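Local coordinates for putative uncharacterized protein (Chaetomium thermophilum, PDB 5T8V) that probably helps load cohesin onto chromatin, this chain being the C-terminal HEAT-repeat part of the cohesin loader Scc2, at residues H469-A474 against E641-I646; L484-L489 against A593-S598. One frame throughout, in Å; residues are numbered along the deposited sequence.

In the fold
Both contacts tie the neighbourhood of two consecutive helices, 446-474 and 481-494, to parts of the chain more than a hundred residues further on, and their centres lie about 14 Å apart. Contact 2 is a buried contact of leucine side chains with a serine, between helices 481-494 and 590-602. Contact 1 is partly buried and ionic, joining helix 446-474 to the turn that follows helix 628-642. Both segments of contact 2 fall between the two segments of contact 1. The two sites touch directly: Met473 and Val470 pack on helix 590-602, and the backbone oxygen of Ala474 probably accepts a hydrogen bond from Ser487. Leucine packing in contact 2 thus contrasts with an arginine-aspartate bridge in contact 1, whose aspartate is nonetheless buried.

Contact 1. Residues H469-A474 against E641-I646; sequences HVRKMA and EADPTI
The guanidinium of Arg471 has Thr645 over one face and the carboxylate of Asp643 at its edge. Thr645 CB stands 3.9 Å above the guanidinium plane of Arg471, offset toward the rim, while Thr645 CG2 comes to 3.6 Å from Arg471 NE. Although Thr645 OG1 lies 2.9 Å from Arg471 NH2, the angle is too poor for a hydrogen bond; its position over the face explains this. The salt bridge with Asp643 runs through NH2 alone. That nitrogen donates to Asp643 OD2 at 3.2 Å, nearly in the guanidinium plane, and to OD1 of the same carboxylate at 3.3 Å, from a more tilted position. Both oxygens are met on their syn side, and the two planes are 18° apart. The long side chain of Arg471 bends at chi3 (-47°), which turns its end toward the turn. Thr645 OG1 also donates to Asp643 OD1 over 2.7 Å, from above the carboxylate plane, so OD1 accepts from two donors and the aspartate is restrained from both segments. A long, weak ion pair with Arg467 would probably add to the positive field at OD2. Asp643 is the first residue to leave helical geometry after helix 628-642, and a 3-10 segment follows: the contact is a salt bridge from helix 446-474 to this helix-ending turn, joining two parts of the HEAT-repeat chain.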
# COMPACT_ATOMS: atom_id res chain seq x y z
N HIS A 469 12.00 20.04 8.28
CA HIS A 469 12.24 21.47 8.46
C HIS A 469 13.38 21.73 9.43
O HIS A 469 14.17 22.65 9.24
CB HIS A 469 10.95 22.16 8.93
CG HIS A 469 11.03 23.65 8.93
ND1 HIS A 469 11.70 24.37 7.96
CD2 HIS A 469 10.51 24.57 9.78
CE1 HIS A 469 11.59 25.66 8.22
NE2 HIS A 469 10.87 25.81 9.32
N VAL A 470 13.48 20.91 10.48
CA VAL A 470 14.58 21.07 11.43
C VAL A 470 15.92 20.80 10.75
O VAL A 470 16.89 21.55 10.92
CB VAL A 470 14.38 20.16 12.65
CG1 VAL A 470 15.67 20.09 13.50
CG2 VAL A 470 13.23 20.66 13.50
N ARG A 471 15.99 19.73 9.96
CA ARG A 471 17.23 19.44 9.25
C ARG A 471 17.60 20.59 8.32
O ARG A 471 18.77 21.01 8.27
CB ARG A 471 17.11 18.13 8.47
CG ARG A 471 18.42 17.35 8.36
CD ARG A 471 18.27 16.07 7.55
NE ARG A 471 17.09 15.31 7.95
CZ ARG A 471 17.05 14.41 8.93
NH1 ARG A 471 18.14 14.14 9.64
NH2 ARG A 471 15.92 13.78 9.21
N LYS A 472 16.62 21.12 7.59
CA LYS A 472 16.88 22.25 6.70
C LYS A 472 17.42 23.45 7.47
O LYS A 472 18.49 23.98 7.14
CB LYS A 472 15.61 22.62 5.94
CG LYS A 472 15.84 23.62 4.82
CD LYS A 472 14.59 24.41 4.51
CE LYS A 472 14.83 25.43 3.42
NZ LYS A 472 13.65 26.31 3.21
N MET A 473 16.70 23.88 8.50
CA MET A 473 17.12 25.06 9.26
C MET A 473 18.51 24.86 9.85
O MET A 473 19.32 25.79 9.87
CB MET A 473 16.11 25.36 10.36
CG MET A 473 14.70 25.67 9.87
SD MET A 473 13.55 25.93 11.23
CE MET A 473 14.09 27.55 11.78
N ALA A 474 18.79 23.65 10.35
CA ALA A 474 20.07 23.39 11.00
C ALA A 474 21.21 23.22 10.01
O ALA A 474 22.38 23.29 10.42
CB ALA A 474 19.97 22.14 11.87
N GLU A 641 7.92 12.19 1.30
CA GLU A 641 8.29 13.44 0.64
C GLU A 641 8.74 14.48 1.65
O GLU A 641 9.64 15.29 1.37
CB GLU A 641 7.12 13.97 -0.18
CG GLU A 641 6.62 13.01 -1.24
CD GLU A 641 5.42 13.56 -2.00
OE1 GLU A 641 5.47 14.73 -2.44
OE2 GLU A 641 4.42 12.82 -2.14
N ALA A 642 8.13 14.49 2.84
CA ALA A 642 8.45 15.51 3.83
C ALA A 642 9.85 15.33 4.40
O ALA A 642 10.50 16.32 4.76
CB ALA A 642 7.42 15.49 4.95
N ASP A 643 10.34 14.09 4.48
CA ASP A 643 11.65 13.81 5.06
C ASP A 643 12.19 12.53 4.43
O ASP A 643 12.13 11.45 5.03
CB ASP A 643 11.57 13.68 6.58
CG ASP A 643 12.93 13.46 7.22
OD1 ASP A 643 13.95 13.85 6.62
OD2 ASP A 643 12.97 12.89 8.34
N PRO A 644 12.72 12.61 3.21
CA PRO A 644 13.19 11.40 2.52
C PRO A 644 14.31 10.66 3.25
O PRO A 644 14.58 9.50 2.91
CB PRO A 644 13.67 11.93 1.17
CG PRO A 644 12.95 13.22 0.98
CD PRO A 644 12.82 13.80 2.35
N THR A 645 14.95 11.28 4.24
CA THR A 645 16.05 10.62 4.93
C THR A 645 15.60 9.34 5.63
O THR A 645 16.45 8.51 5.98
CB THR A 645 16.69 11.56 5.95
OG1 THR A 645 15.76 11.87 6.98
CG2 THR A 645 17.14 12.86 5.28
N ILE A 646 14.30 9.16 5.86
CA ILE A 646 13.82 7.92 6.48
C ILE A 646 13.93 6.73 5.55
O ILE A 646 13.69 5.60 5.98
CB ILE A 646 12.36 8.05 6.95
CG1 ILE A 646 11.42 8.30 5.77
CG2 ILE A 646 12.24 9.17 7.98
CD1 ILE A 646 9.97 8.27 6.13

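Contact 2. Residues L484-L489 against A593-S598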
# COMPACT_ATOMS: atom_id res chain seq x y z
N LEU A 484 25.17 28.22 16.09
CA LEU A 484 26.02 27.03 16.18
C LEU A 484 25.49 26.07 17.24
O LEU A 484 25.33 24.87 16.99
CB LEU A 484 27.46 27.44 16.50
CG LEU A 484 28.22 28.21 15.41
CD1 LEU A 484 29.58 28.65 15.93
CD2 LEU A 484 28.37 27.39 14.15
N PHE A 485 25.21 26.58 18.44
CA PHE A 485 24.68 25.74 19.51
C PHE A 485 23.42 25.02 19.05
O PHE A 485 23.29 23.80 19.22
CB PHE A 485 24.41 26.58 20.75
CG PHE A 485 23.88 25.79 21.91
CD1 PHE A 485 24.74 25.17 22.79
CD2 PHE A 485 22.52 25.68 22.13
CE1 PHE A 485 24.25 24.44 23.87
CE2 PHE A 485 22.02 24.96 23.20
CZ PHE A 485 22.89 24.34 24.07
N LEU A 486 22.48 25.76 18.47
CA LEU A 486 21.25 25.16 17.98
C LEU A 486 21.51 24.15 16.88
O LEU A 486 20.77 23.17 16.75
CB LEU A 486 20.30 26.24 17.48
CG LEU A 486 19.76 27.24 18.50
CD1 LEU A 486 18.97 28.33 17.79
CD2 LEU A 486 18.90 26.54 19.55
N SER A 487 22.53 24.38 16.06
CA SER A 487 22.82 23.46 14.96
C SER A 487 23.34 22.13 15.49
O SER A 487 22.87 21.06 15.09
CB SER A 487 23.83 24.09 14.00
OG SER A 487 24.14 23.21 12.93
N ASP A 488 24.31 22.17 16.41
CA ASP A 488 24.80 20.94 17.02
C ASP A 488 23.68 20.24 17.78
O ASP A 488 23.52 19.01 17.68
CB ASP A 488 25.97 21.24 17.94
CG ASP A 488 26.52 20.00 18.61
OD1 ASP A 488 27.15 19.17 17.92
OD2 ASP A 488 26.34 19.86 19.84
N LEU A 489 22.88 21.00 18.53
CA LEU A 489 21.81 20.40 19.31
C LEU A 489 20.77 19.75 18.40
O LEU A 489 20.23 18.69 18.73
CB LEU A 489 21.16 21.47 20.19
CG LEU A 489 20.10 20.98 21.17
CD1 LEU A 489 20.69 20.01 22.18
CD2 LEU A 489 19.47 22.17 21.87
N ALA A 593 14.44 31.27 16.85
CA ALA A 593 13.36 30.89 17.74
C ALA A 593 12.61 29.68 17.21
O ALA A 593 12.34 28.73 17.95
CB ALA A 593 12.40 32.07 17.94
N LYS A 594 12.27 29.70 15.92
CA LYS A 594 11.57 28.56 15.33
C LYS A 594 12.40 27.29 15.44
O LYS A 594 11.88 26.22 15.80
CB LYS A 594 11.21 28.86 13.87
CG LYS A 594 10.70 27.66 13.10
CD LYS A 594 9.47 28.01 12.28
CE LYS A 594 8.24 28.13 13.15
NZ LYS A 594 6.98 28.01 12.36
N LEU A 595 13.70 27.37 15.13
CA LEU A 595 14.55 26.20 15.26
C LEU A 595 14.63 25.73 16.70
O LEU A 595 14.58 24.53 16.98
CB LEU A 595 15.96 26.49 14.72
CG LEU A 595 16.98 25.36 14.86
CD1 LEU A 595 16.47 24.06 14.27
CD2 LEU A 595 18.28 25.76 14.18
N SER A 596 14.76 26.67 17.65
CA SER A 596 14.81 26.30 19.06
C SER A 596 13.57 25.53 19.47
O SER A 596 13.65 24.39 19.96
CB SER A 596 14.97 27.56 19.91
OG SER A 596 16.18 28.23 19.62
N TYR A 597 12.40 26.12 19.26
CA TYR A 597 11.16 25.46 19.67
C TYR A 597 10.98 24.13 18.94
O TYR A 597 10.46 23.18 19.53
CB TYR A 597 9.97 26.38 19.42
CG TYR A 597 8.67 25.82 19.95
CD1 TYR A 597 8.47 25.67 21.31
CD2 TYR A 597 7.66 25.43 19.09
CE1 TYR A 597 7.29 25.14 21.80
CE2 TYR A 597 6.48 24.90 19.57
CZ TYR A 597 6.30 24.76 20.93
OH TYR A 597 5.13 24.24 21.42
N SER A 598 11.40 24.05 17.68
CA SER A 598 11.29 22.78 16.96
C SER A 598 12.18 21.72 17.59
O SER A 598 11.77 20.56 17.72
CB SER A 598 11.66 22.99 15.49
OG SER A 598 10.86 24.00 14.90
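Leu486 crosses to helix 590-602 with its whole side chain, beginning at CB, which lies 3.9 Å from Leu595 CD2. At the branch point, Leu486 CG is 3.9 Å from Ser596 OG. Both methyls face that same hydroxyl oxygen, CD2 at 3.2 Å and CD1 at 3.3 Å from Ser596 OG, and CD2 also meets Ser596 CB at 4.1 Å. With Leu486 CG anti to the carbonyl carbon (chi1 -65°), the two methyls point at Ser596. Ser596 OG is not left without a polar partner beneath these methyls, because it hydrogen-bonds to the backbone oxygen of Gln592 one turn earlier in its own helix. The backbones come nearest at Leu486 and Ser596, whose CA atoms are 6.6 Å apart. All three touching residues are buried, and the contact packs two helices of the HEAT-repeat protein against each other. Around them, helix 509-520 brings Ala512 and Thr513 against Ser596, whereas Met473 of helix 446-474 packs on Leu595. Both helices 509-520 and 446-474 thus add to the packing round the pair, and the 103 residues between the two segments contain no strand.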